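Local coordinates for protein PTS system, IIA component (PDB 3BED) that probably serves as a transferase component of the mannose/sorbose-type sugar phosphotransferase system, passing on phosphoryl groups, at residues Val37-Thr40 with Ala41-Leu45; Gly44-Gly47 with Thr48-Lys51; Pro75-Val78 with Ala79-Ala82; Ala93-Asn96 with Leu97-Ile101; Ala115-Leu118 with Thr119-Gly122. One frame throughout, in Å; residues are numbered along the deposited sequence. Where two conformers were deposited one is given.

Contact 1 of 5, residues Val37-Thr40 with Ala41-Leu45; sequences VSMT and AEDGL
Thr40 and Asp43 close a tight turn in the loop that takes the chain from strand 35-39 into helix 44-59, one of the strand-to-helix connections of this open alpha/beta fold. Asp43 N donates to Thr40 O (3.1 Å, 162° at the hydrogen), and with the backbone angles of Ala41 and Glu42 this makes a type I beta turn. The hydroxyl adds an ST turn: Thr40 OG1 accepts from Glu42 N at 3.2 Å, held over the turn because chi1 of 69° sets it between the threonine's own N and carbonyl carbon. In return the carboxylate of Asp43 reaches back, and OD2 accepts from Thr40 N at 2.9 Å, the N-H arriving from above the carboxylate plane. That same oxygen forms a salt bridge with Lys51, about two turns along helix 44-59, which probably stabilises its negative charge. On the strand side, the selenomethionine Met39 runs past Asp43 in the opposite direction, CG lying 3.7 Å from Asp43 CB, while strand 7-13 pairs with the Met39 backbone. A water finishes the corner, donating to Thr40 O at 2.8 Å and accepting from Gly44 N at 3.1 Å.

Contact 2 of 5, residues Gly44-Gly47 with Thr48-Lys51; sequences GLSG and TQAK
Leu45 and Gln49, one turn apart near the start of helix 44-59, cross at a slant: the branched end of the leucine lies against the terminal amide of the glutamine, with Leu45 CD1 3.8 Å from Gln49 NE2. Gln49 is turned back over the preceding turn by its first torsion (chi1 -76°), which sets CG beside the backbone N, 3.2 Å from Leu45 O; beyond CG the chain is extended. Its other amide atom serves the solvent side, where a water donates to Gln49 OE1 and also bonds Ser46 OG, each at 2.7 Å, in one of the two serine conformers. Thr48 faces inward instead. Its hydroxyl folds back along the helix to donate to Gly44 O at 2.7 Å, coming from above the carbonyl plane, while Thr48 N binds the same oxygen at 3.0 Å and nearly in line with the C=O. Lys51 points another way again, its fully extended chain starting over Gly47 O, 3.3 Å from CG, and ending in a salt bridge with Asp43 and a bond to Ser38 O in the preceding loop and strand. Leu45, Thr48 and Gln49 also touch helix 74-82. The chemistry is therefore split by direction: two donors from one residue grip the carbonyl of Gly44, a charged tether ties the helix to its own entry loop, and the Gln49 amide divides between water, at OE1, and apolar neighbours, Leu45 and Met81, at NE2.

Contact 3 of 5, residues Pro75-Val78 with Ala79-Ala82; sequences PCNV and AMMA
Asn77 and Met81 are joined first by the backbone, in the regular i to i+4 pattern of helix 74-82: Met81 N donates to Asn77 O at 2.9 Å, and Met80 N to Cys76 O at 2.9 Å and 170°. The bonds from Ala79 N to Pro75 O and from Ala82 N to Val78 O, both 3.1 Å, complete the run.

Apolar contacts are few along the segment. Met81, a selenomethionine, is bent at its last torsion (chi3 -111°), an angle away from the usual staggered positions, and this turns CE back over the preceding turn, where it lies 3.5 Å from Asn77 O, 3.9 Å from Asn77 CB and 4.2 Å from Val78 CG2. Its chain and the valine's cross at an angle. Met80, also a selenomethionine and modelled in two conformers, runs alongside Asn77 in the same direction.

Polar side-chain bonding is slight: Asn77 ND2 makes a weak hydrogen bond to Gly72 O just before the helix. The faces divide by partner. Val78 and Met81 meet helix 44-59, the side chains of Cys76 and Ala79 pack on strands 64-68 and 89-93, and in the second subunit Cys76 touches Ile129 and Met80 touches Leu131. The arrangement is that of a helix covering a parallel sheet, as in the alpha/beta fold, with one flank on helix 44-59 and another at the subunit contact.

Contact 4 of 5, residues Ala93-Asn96 with Leu97-Ile101; sequences AGLN and LAMAI
Asn96 is the N-cap of helix 97-105, where the chain leaves strand 89-93, and its side chain caps the amide of Met99. The first turn of a helix has amides with no preceding carbonyl to bind, and Asn96 OD1 fills that role for Met99 N at 3.2 Å and 151°. The torsion chi1 of 51° makes this possible, since it places the amide group between the residue's own N and carbonyl carbon and so in front of the helix. The backbone carbonyl of the cap is used as well: Asn96 O accepts from Ala100 N at 3.2 Å, with the donor in the carbonyl plane, and the regular bonding of the helix continues with Ile101 N to Leu97 O at 2.9 Å.

The other end of the buried amide is equally provided for. Asn96 ND2 donates to Gly122 O in helix 111-124 and to Gly94 O of the second subunit, while Gly94 O here accepts from the matching Asn96 ND2 over there. With OD1 committed to the cap, both amide ends of Asn96 are accounted for, which leaves little doubt about which way round the amide sits.

Apolar contacts fill in behind. Leu95 CD1 lies 4.2 Å from Ala100 CB. The selenomethionine Met99 crosses Asn96 at about a right angle and, in the conformer described here, one of two, brings CE to 3.6 Å from Leu95 CA. Ala93 continues the sheet by antiparallel pairing with a strand of the second subunit. The arrangement is an asparagine N-cap at a strand-to-helix junction, built into the dimer interface of an alpha/beta fold.

Contact 5 of 5, residues Ala115-Leu118 with Thr119-Gly122; sequences AAYL and TQIG
The backbone from Ala115 to Gly122 is regular alpha helix, part of helix 111-124, with Ile121 N to Tyr117 O (2.9 Å) and Gly122 N to Leu118 O (2.9 Å) among its i to i+4 bonds. On one side of it Tyr117 and Ile121, a turn apart, make a CH-pi contact. Ile121 CG1 sits over a face of the ring, 3.9 Å from the centroid and 19° off the normal, displaced toward the rim so that it comes closest to CZ. Ile121 CG1 reaches this place because it points away from its own carbonyl carbon (chi1 -73°) and back toward the preceding turn, while Tyr117 CG, anti to the tyrosine N at 175°, carries the ring forward to meet it. The ring's hydroxyl makes a weak hydrogen bond to Glu102 of helix 97-105, a helix that also meets Leu118 and Ile121. Gln120 crosses the tyrosine at a slant, its amide plane steeply inclined to the ring.

Leu118 turns inward onto strand 64-68, and Thr119 faces the dimer partner. Its OG1 is hydrogen-bonded to the hydroxyl of Thr128 of the second subunit, and Val126 of that chain packs nearby, so this helix takes part in the subunit contact. Back within the helix, two groups of one residue grip a single carbonyl: Thr119 OG1 at 2.8 Å and Thr119 N at 2.9 Å reach Ala115 O from opposite faces of its plane.

Contacts 1 and 2 lie at the surface and follow one another, sharing Gly44 and Leu45; Lys51 of contact 2 binds back to Asp43 and Ser38 of contact 1. Contact 3 is half buried and meets helix 44-59 through Leu45, Thr48 and Gln49 of contact 2. Contact 4 is the most deeply placed, its centre about 7 Å from that of the chain; the bond from Asn96 to Gly122 links it to contact 5, on the next helix. The salt bridge and the described waters belong to contacts 1 and 2, whereas backbone groups of two subunits satisfy the contact 4 amide. Contacts 2 and 5, about 27 Å apart between centres, repeat the same threonine-to-carbonyl bond. Contacts 3, 4 and 5 all touch the second subunit.

Contact 1 of 5, residues Val37-Thr40 with Ala41-Leu45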
loop_
_atom_site.group_PDB
_atom_site.type_symbol
_atom_site.label_atom_id
_atom_site.label_comp_id
_atom_site.label_asym_id
_atom_site.label_seq_id
_atom_site.Cartn_x
_atom_site.Cartn_y
_atom_site.Cartn_z
ATOM N N VAL A 37 -12.311 3.718 6.365
ATOM C CA VAL A 37 -12.131 5.024 7.050
ATOM C C VAL A 37 -11.021 5.792 6.348
ATOM O O VAL A 37 -9.864 5.312 6.266
ATOM C CB VAL A 37 -11.755 4.880 8.524
ATOM C CG1 VAL A 37 -11.519 6.281 9.174
ATOM C CG2 VAL A 37 -12.825 4.076 9.262
ATOM N N SER A 38 -11.405 6.956 5.841
ATOM C CA SER A 38 -10.519 7.890 5.157
ATOM C C SER A 38 -10.345 9.091 6.067
ATOM O O SER A 38 -11.290 9.911 6.230
ATOM C CB SER A 38 -11.184 8.341 3.854
ATOM O OG SER A 38 -11.237 7.239 2.946
HETATM N N MSE A 39 -9.195 9.181 6.735
HETATM C CA MSE A 39 -8.991 10.305 7.654
HETATM C C MSE A 39 -8.505 11.508 6.868
HETATM O O MSE A 39 -7.398 11.521 6.341
HETATM C CB MSE A 39 -7.957 9.973 8.744
HETATM C CG MSE A 39 -7.775 11.162 9.694
HETATM SE SE MSE A 39 -6.376 10.840 11.006
HETATM C CE MSE A 39 -4.930 11.054 9.851
ATOM N N THR A 40 -9.315 12.533 6.786
ATOM C CA THR A 40 -8.902 13.708 6.034
ATOM C C THR A 40 -8.060 14.638 6.901
ATOM O O THR A 40 -7.898 14.411 8.121
ATOM C CB THR A 40 -10.117 14.494 5.564
ATOM O OG1 THR A 40 -10.750 15.071 6.696
ATOM C CG2 THR A 40 -11.082 13.572 4.819
ATOM N N ALA A 41 -7.524 15.689 6.272
ATOM C CA ALA A 41 -6.720 16.659 7.004
ATOM C C ALA A 41 -7.543 17.400 8.063
ATOM O O ALA A 41 -6.977 17.906 9.034
ATOM C CB ALA A 41 -6.024 17.624 6.049
ATOM N N GLU A 42 -8.872 17.384 7.917
ATOM C CA GLU A 42 -9.744 18.038 8.905
ATOM C C GLU A 42 -10.251 17.128 10.007
ATOM O O GLU A 42 -10.832 17.603 10.981
ATOM C CB GLU A 42 -10.940 18.701 8.219
ATOM C CG GLU A 42 -10.560 19.982 7.476
ATOM C CD GLU A 42 -9.739 19.673 6.235
ATOM O OE1 GLU A 42 -10.097 18.709 5.516
ATOM O OE2 GLU A 42 -8.715 20.366 6.010
ATOM N N ASP A 43 -9.999 15.824 9.905
ATOM C CA ASP A 43 -10.579 14.906 10.874
ATOM C C ASP A 43 -9.926 14.932 12.236
ATOM O O ASP A 43 -10.617 15.022 13.242
ATOM C CB ASP A 43 -10.589 13.475 10.371
ATOM C CG ASP A 43 -11.774 13.188 9.454
ATOM O OD1 ASP A 43 -12.879 13.812 9.564
ATOM O OD2 ASP A 43 -11.601 12.342 8.589
ATOM N N GLY A 44 -8.616 14.713 12.291
ATOM C CA GLY A 44 -8.044 14.576 13.654
ATOM C C GLY A 44 -8.661 13.468 14.518
ATOM O O GLY A 44 -9.436 12.627 14.015
ATOM N N LEU A 45 -8.336 13.462 15.805
ATOM C CA LEU A 45 -8.637 12.281 16.622
ATOM C C LEU A 45 -10.134 11.991 16.786
ATOM O O LEU A 45 -10.589 10.863 16.554
ATOM C CB LEU A 45 -7.942 12.358 17.991
ATOM C CG LEU A 45 -8.239 11.195 18.942
ATOM C CD1 LEU A 45 -7.701 9.814 18.434
ATOM C CD2 LEU A 45 -7.788 11.461 20.437
HETATM O O HOH W 1 -6.302 15.055 10.277
#

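Contact 2 of 5, residues Gly44-Gly47 with Thr48-Lys51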
loop_
_atom_site.group_PDB
_atom_site.type_symbol
_atom_site.label_atom_id
_atom_site.label_comp_id
_atom_site.label_asym_id
_atom_site.label_seq_id
_atom_site.Cartn_x
_atom_site.Cartn_y
_atom_site.Cartn_z
ATOM N N GLY A 44 -8.616 14.713 12.291
ATOM C CA GLY A 44 -8.044 14.576 13.654
ATOM C C GLY A 44 -8.661 13.468 14.518
ATOM O O GLY A 44 -9.436 12.627 14.015
ATOM N N LEU A 45 -8.336 13.462 15.805
ATOM C CA LEU A 45 -8.637 12.281 16.622
ATOM C C LEU A 45 -10.134 11.991 16.786
ATOM O O LEU A 45 -10.589 10.863 16.554
ATOM C CB LEU A 45 -7.942 12.358 17.991
ATOM C CG LEU A 45 -8.239 11.195 18.942
ATOM C CD1 LEU A 45 -7.701 9.814 18.434
ATOM C CD2 LEU A 45 -7.788 11.461 20.437
ATOM N N SER A 46 -10.895 12.995 17.179
ATOM C CA SER A 46 -12.298 12.771 17.472
ATOM C C SER A 46 -13.053 12.372 16.211
ATOM O O SER A 46 -13.901 11.475 16.255
ATOM C CB SER A 46 -12.926 14.017 18.121
ATOM O OG SER A 46 -12.509 14.141 19.485
ATOM N N GLY A 47 -12.729 12.999 15.081
ATOM C CA GLY A 47 -13.473 12.693 13.833
ATOM C C GLY A 47 -13.140 11.308 13.318
ATOM O O GLY A 47 -14.000 10.631 12.748
ATOM N N THR A 48 -11.884 10.893 13.489
ATOM C CA THR A 48 -11.453 9.575 13.083
ATOM C C THR A 48 -12.103 8.523 13.981
ATOM O O THR A 48 -12.610 7.509 13.483
ATOM C CB THR A 48 -9.908 9.474 13.136
ATOM O OG1 THR A 48 -9.351 10.503 12.296
ATOM C CG2 THR A 48 -9.468 8.172 12.584
ATOM N N GLN A 49 -12.074 8.759 15.290
ATOM C CA GLN A 49 -12.745 7.862 16.235
ATOM C C GLN A 49 -14.214 7.702 15.897
ATOM O O GLN A 49 -14.751 6.595 15.971
ATOM C CB GLN A 49 -12.637 8.430 17.653
ATOM C CG GLN A 49 -11.262 8.265 18.299
ATOM C CD GLN A 49 -11.208 8.896 19.716
ATOM O OE1 GLN A 49 -11.838 9.901 19.980
ATOM N NE2 GLN A 49 -10.430 8.298 20.604
ATOM N N ALA A 50 -14.856 8.800 15.536
ATOM C CA ALA A 50 -16.284 8.751 15.270
ATOM C C ALA A 50 -16.553 7.949 13.990
ATOM O O ALA A 50 -17.527 7.188 13.916
ATOM C CB ALA A 50 -16.884 10.164 15.159
ATOM N N LYS A 51 -15.696 8.095 12.980
ATOM C CA LYS A 51 -15.904 7.362 11.722
ATOM C C LYS A 51 -15.767 5.862 11.959
ATOM O O LYS A 51 -16.587 5.081 11.466
ATOM C CB LYS A 51 -14.915 7.816 10.662
ATOM C CG LYS A 51 -15.264 9.175 10.078
ATOM C CD LYS A 51 -14.216 9.560 9.032
ATOM C CE LYS A 51 -14.592 10.849 8.326
ATOM N NZ LYS A 51 -13.668 11.193 7.158
HETATM O O HOH W 2 -11.647 12.301 21.197
#

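Contact 3 of 5, residues Pro75-Val78 with Ala79-Ala82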
loop_
_atom_site.group_PDB
_atom_site.type_symbol
_atom_site.label_atom_id
_atom_site.label_comp_id
_atom_site.label_asym_id
_atom_site.label_seq_id
_atom_site.Cartn_x
_atom_site.Cartn_y
_atom_site.Cartn_z
ATOM N N PRO A 75 -4.925 6.947 12.295
ATOM C CA PRO A 75 -5.882 5.868 11.924
ATOM C C PRO A 75 -5.597 4.553 12.652
ATOM O O PRO A 75 -6.518 3.955 13.223
ATOM C CB PRO A 75 -5.678 5.730 10.397
ATOM C CG PRO A 75 -5.241 7.180 9.999
ATOM C CD PRO A 75 -4.329 7.600 11.117
ATOM N N CYS A 76 -4.333 4.115 12.613
ATOM C CA CYS A 76 -3.974 2.897 13.311
ATOM C C CYS A 76 -4.208 2.992 14.835
ATOM O O CYS A 76 -4.758 2.048 15.458
ATOM C CB CYS A 76 -2.547 2.515 12.974
ATOM S SG CYS A 76 -2.141 0.806 13.474
ATOM N N ASN A 77 -3.832 4.127 15.441
ATOM C CA ASN A 77 -4.061 4.277 16.892
ATOM C C ASN A 77 -5.549 4.169 17.257
ATOM O O ASN A 77 -5.937 3.587 18.258
ATOM C CB ASN A 77 -3.543 5.641 17.361
ATOM C CG ASN A 77 -2.032 5.783 17.191
ATOM O OD1 ASN A 77 -1.295 4.783 17.143
ATOM N ND2 ASN A 77 -1.562 7.033 17.157
ATOM N N VAL A 78 -6.375 4.742 16.412
ATOM C CA VAL A 78 -7.816 4.733 16.651
ATOM C C VAL A 78 -8.361 3.289 16.582
ATOM O O VAL A 78 -9.171 2.907 17.409
ATOM C CB VAL A 78 -8.480 5.631 15.658
ATOM C CG1 VAL A 78 -10.017 5.354 15.529
ATOM C CG2 VAL A 78 -8.191 7.060 16.022
ATOM N N ALA A 79 -7.866 2.507 15.613
ATOM C CA ALA A 79 -8.228 1.086 15.479
ATOM C C ALA A 79 -7.775 0.341 16.729
ATOM O O ALA A 79 -8.562 -0.406 17.331
ATOM C CB ALA A 79 -7.599 0.469 14.205
HETATM N N MSE A 80 -6.519 0.558 17.145
HETATM C CA MSE A 80 -5.984 -0.072 18.346
HETATM C C MSE A 80 -6.848 0.236 19.583
HETATM O O MSE A 80 -7.105 -0.643 20.414
HETATM C CB MSE A 80 -4.557 0.408 18.602
HETATM C CG MSE A 80 -3.912 -0.335 19.737
HETATM SE SE MSE A 80 -2.111 0.306 20.034
HETATM C CE MSE A 80 -2.479 2.247 20.220
HETATM N N MSE A 81 -7.272 1.502 19.707
HETATM C CA MSE A 81 -8.051 1.926 20.882
HETATM C C MSE A 81 -9.423 1.200 20.884
HETATM O O MSE A 81 -9.973 0.857 21.928
HETATM C CB MSE A 81 -8.283 3.444 20.875
HETATM C CG MSE A 81 -7.031 4.255 21.266
HETATM SE SE MSE A 81 -7.458 6.168 21.316
HETATM C CE MSE A 81 -6.411 6.682 19.769
ATOM N N ALA A 82 -9.969 0.959 19.702
ATOM C CA ALA A 82 -11.257 0.270 19.582
ATOM C C ALA A 82 -11.174 -1.182 20.061
ATOM O O ALA A 82 -12.178 -1.770 20.529
ATOM C CB ALA A 82 -11.773 0.392 18.132
#

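Contact 4 of 5, residues Ala93-Asn96 with Leu97-Ile101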
loop_
_atom_site.group_PDB
_atom_site.type_symbol
_atom_site.label_atom_id
_atom_site.label_comp_id
_atom_site.label_asym_id
_atom_site.label_seq_id
_atom_site.Cartn_x
_atom_site.Cartn_y
_atom_site.Cartn_z
ATOM N N ALA A 93 -1.175 -3.524 10.638
ATOM C CA ALA A 93 -0.686 -2.285 9.985
ATOM C C ALA A 93 0.203 -2.630 8.781
ATOM O O ALA A 93 0.630 -3.784 8.648
ATOM C CB ALA A 93 0.124 -1.438 11.000
ATOM N N GLY A 94 0.469 -1.631 7.914
ATOM C CA GLY A 94 1.352 -1.807 6.776
ATOM C C GLY A 94 0.613 -2.166 5.489
ATOM O O GLY A 94 1.218 -2.714 4.577
ATOM N N LEU A 95 -0.681 -1.811 5.391
ATOM C CA LEU A 95 -1.508 -2.196 4.234
ATOM C C LEU A 95 -0.806 -2.037 2.909
ATOM O O LEU A 95 -0.337 -0.948 2.585
ATOM C CB LEU A 95 -2.736 -1.269 4.199
ATOM C CG LEU A 95 -3.751 -1.353 3.060
ATOM C CD1 LEU A 95 -4.363 -2.739 2.932
ATOM C CD2 LEU A 95 -4.880 -0.266 3.222
ATOM N N ASN A 96 -0.750 -3.135 2.143
ATOM C CA ASN A 96 -0.348 -3.089 0.761
ATOM C C ASN A 96 -1.352 -3.932 -0.032
ATOM O O ASN A 96 -2.269 -4.574 0.551
ATOM C CB ASN A 96 1.111 -3.529 0.527
ATOM C CG ASN A 96 1.420 -4.865 1.165
ATOM O OD1 ASN A 96 0.510 -5.700 1.376
ATOM N ND2 ASN A 96 2.743 -5.080 1.497
ATOM N N LEU A 97 -1.238 -3.855 -1.346
ATOM C CA LEU A 97 -2.285 -4.463 -2.176
ATOM C C LEU A 97 -2.344 -5.977 -1.984
ATOM O O LEU A 97 -3.438 -6.555 -2.021
ATOM C CB LEU A 97 -2.046 -4.128 -3.648
ATOM C CG LEU A 97 -3.203 -4.517 -4.603
ATOM C CD1 LEU A 97 -4.580 -3.967 -4.174
ATOM C CD2 LEU A 97 -2.875 -3.998 -5.981
ATOM N N ALA A 98 -1.198 -6.635 -1.814
ATOM C CA ALA A 98 -1.256 -8.065 -1.664
ATOM C C ALA A 98 -2.092 -8.434 -0.440
ATOM O O ALA A 98 -2.820 -9.443 -0.449
ATOM C CB ALA A 98 0.166 -8.633 -1.537
HETATM N N MSE A 99 -1.949 -7.654 0.627
HETATM C CA MSE A 99 -2.696 -7.956 1.844
HETATM C C MSE A 99 -4.182 -7.824 1.604
HETATM O O MSE A 99 -4.978 -8.662 2.090
HETATM C CB MSE A 99 -2.256 -7.043 2.990
HETATM C CG MSE A 99 -0.932 -7.366 3.543
HETATM SE SE MSE A 99 -0.339 -5.818 4.611
HETATM C CE MSE A 99 -2.195 -5.517 5.367
ATOM N N ALA A 100 -4.575 -6.790 0.861
ATOM C CA ALA A 100 -5.994 -6.544 0.614
ATOM C C ALA A 100 -6.593 -7.628 -0.269
ATOM O O ALA A 100 -7.726 -8.082 -0.015
ATOM C CB ALA A 100 -6.188 -5.175 -0.024
ATOM N N ILE A 101 -5.863 -8.012 -1.330
ATOM C CA ILE A 101 -6.322 -9.131 -2.194
ATOM C C ILE A 101 -6.490 -10.422 -1.403
ATOM O O ILE A 101 -7.536 -11.102 -1.524
ATOM C CB ILE A 101 -5.311 -9.348 -3.387
ATOM C CG1 ILE A 101 -5.466 -8.135 -4.337
ATOM C CG2 ILE A 101 -5.420 -10.813 -3.966
ATOM C CD1 ILE A 101 -4.197 -8.137 -5.286
#

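Contact 5 of 5, residues Ala115-Leu118 with Thr119-Gly122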
loop_
_atom_site.group_PDB
_atom_site.type_symbol
_atom_site.label_atom_id
_atom_site.label_comp_id
_atom_site.label_asym_id
_atom_site.label_seq_id
_atom_site.Cartn_x
_atom_site.Cartn_y
_atom_site.Cartn_z
ATOM N N ALA A 115 -5.362 -12.533 10.876
ATOM C CA ALA A 115 -4.310 -11.518 11.078
ATOM C C ALA A 115 -2.877 -12.059 10.878
ATOM O O ALA A 115 -2.014 -11.411 10.267
ATOM C CB ALA A 115 -4.471 -10.839 12.453
ATOM N N ALA A 116 -2.622 -13.265 11.380
ATOM C CA ALA A 116 -1.294 -13.823 11.246
ATOM C C ALA A 116 -0.976 -14.097 9.763
ATOM O O ALA A 116 0.115 -13.793 9.287
ATOM C CB ALA A 116 -1.152 -15.108 12.097
ATOM N N TYR A 117 -1.953 -14.657 9.044
ATOM C CA TYR A 117 -1.803 -14.941 7.623
ATOM C C TYR A 117 -1.510 -13.648 6.830
ATOM O O TYR A 117 -0.572 -13.606 6.023
ATOM C CB TYR A 117 -3.084 -15.606 7.100
ATOM C CG TYR A 117 -3.056 -15.836 5.617
ATOM C CD1 TYR A 117 -2.105 -16.705 5.047
ATOM C CD2 TYR A 117 -3.956 -15.165 4.781
ATOM C CE1 TYR A 117 -2.072 -16.919 3.679
ATOM C CE2 TYR A 117 -3.927 -15.370 3.403
ATOM C CZ TYR A 117 -2.986 -16.259 2.868
ATOM O OH TYR A 117 -2.954 -16.435 1.490
ATOM N N LEU A 118 -2.292 -12.595 7.088
ATOM C CA LEU A 118 -2.148 -11.356 6.311
ATOM C C LEU A 118 -0.882 -10.609 6.671
ATOM O O LEU A 118 -0.324 -9.889 5.853
ATOM C CB LEU A 118 -3.362 -10.448 6.524
ATOM C CG LEU A 118 -4.678 -11.027 5.962
ATOM C CD1 LEU A 118 -5.758 -10.058 6.282
ATOM C CD2 LEU A 118 -4.669 -11.353 4.480
ATOM N N THR A 119 -0.423 -10.768 7.909
ATOM C CA THR A 119 0.877 -10.239 8.282
ATOM C C THR A 119 1.957 -10.874 7.444
ATOM O O THR A 119 2.843 -10.183 6.901
ATOM C CB THR A 119 1.148 -10.387 9.790
ATOM O OG1 THR A 119 0.114 -9.671 10.481
ATOM C CG2 THR A 119 2.498 -9.807 10.155
ATOM N N GLN A 120 1.905 -12.198 7.338
ATOM C CA GLN A 120 2.892 -12.893 6.537
ATOM C C GLN A 120 2.803 -12.504 5.060
ATOM O O GLN A 120 3.831 -12.297 4.414
ATOM C CB GLN A 120 2.733 -14.395 6.705
ATOM C CG GLN A 120 3.578 -15.222 5.772
ATOM C CD GLN A 120 2.809 -15.604 4.494
ATOM O OE1 GLN A 120 1.683 -16.166 4.541
ATOM N NE2 GLN A 120 3.400 -15.273 3.341
ATOM N N ILE A 121 1.582 -12.420 4.533
ATOM C CA ILE A 121 1.364 -12.004 3.124
ATOM C C ILE A 121 1.989 -10.640 2.893
ATOM O O ILE A 121 2.745 -10.441 1.899
ATOM C CB ILE A 121 -0.146 -11.983 2.759
ATOM C CG1 ILE A 121 -0.688 -13.413 2.616
ATOM C CG2 ILE A 121 -0.401 -11.185 1.507
ATOM C CD1 ILE A 121 0.108 -14.343 1.651
ATOM N N GLY A 122 1.668 -9.713 3.800
ATOM C CA GLY A 122 2.063 -8.319 3.604
ATOM C C GLY A 122 3.592 -8.211 3.613
ATOM O O GLY A 122 4.152 -7.425 2.847
#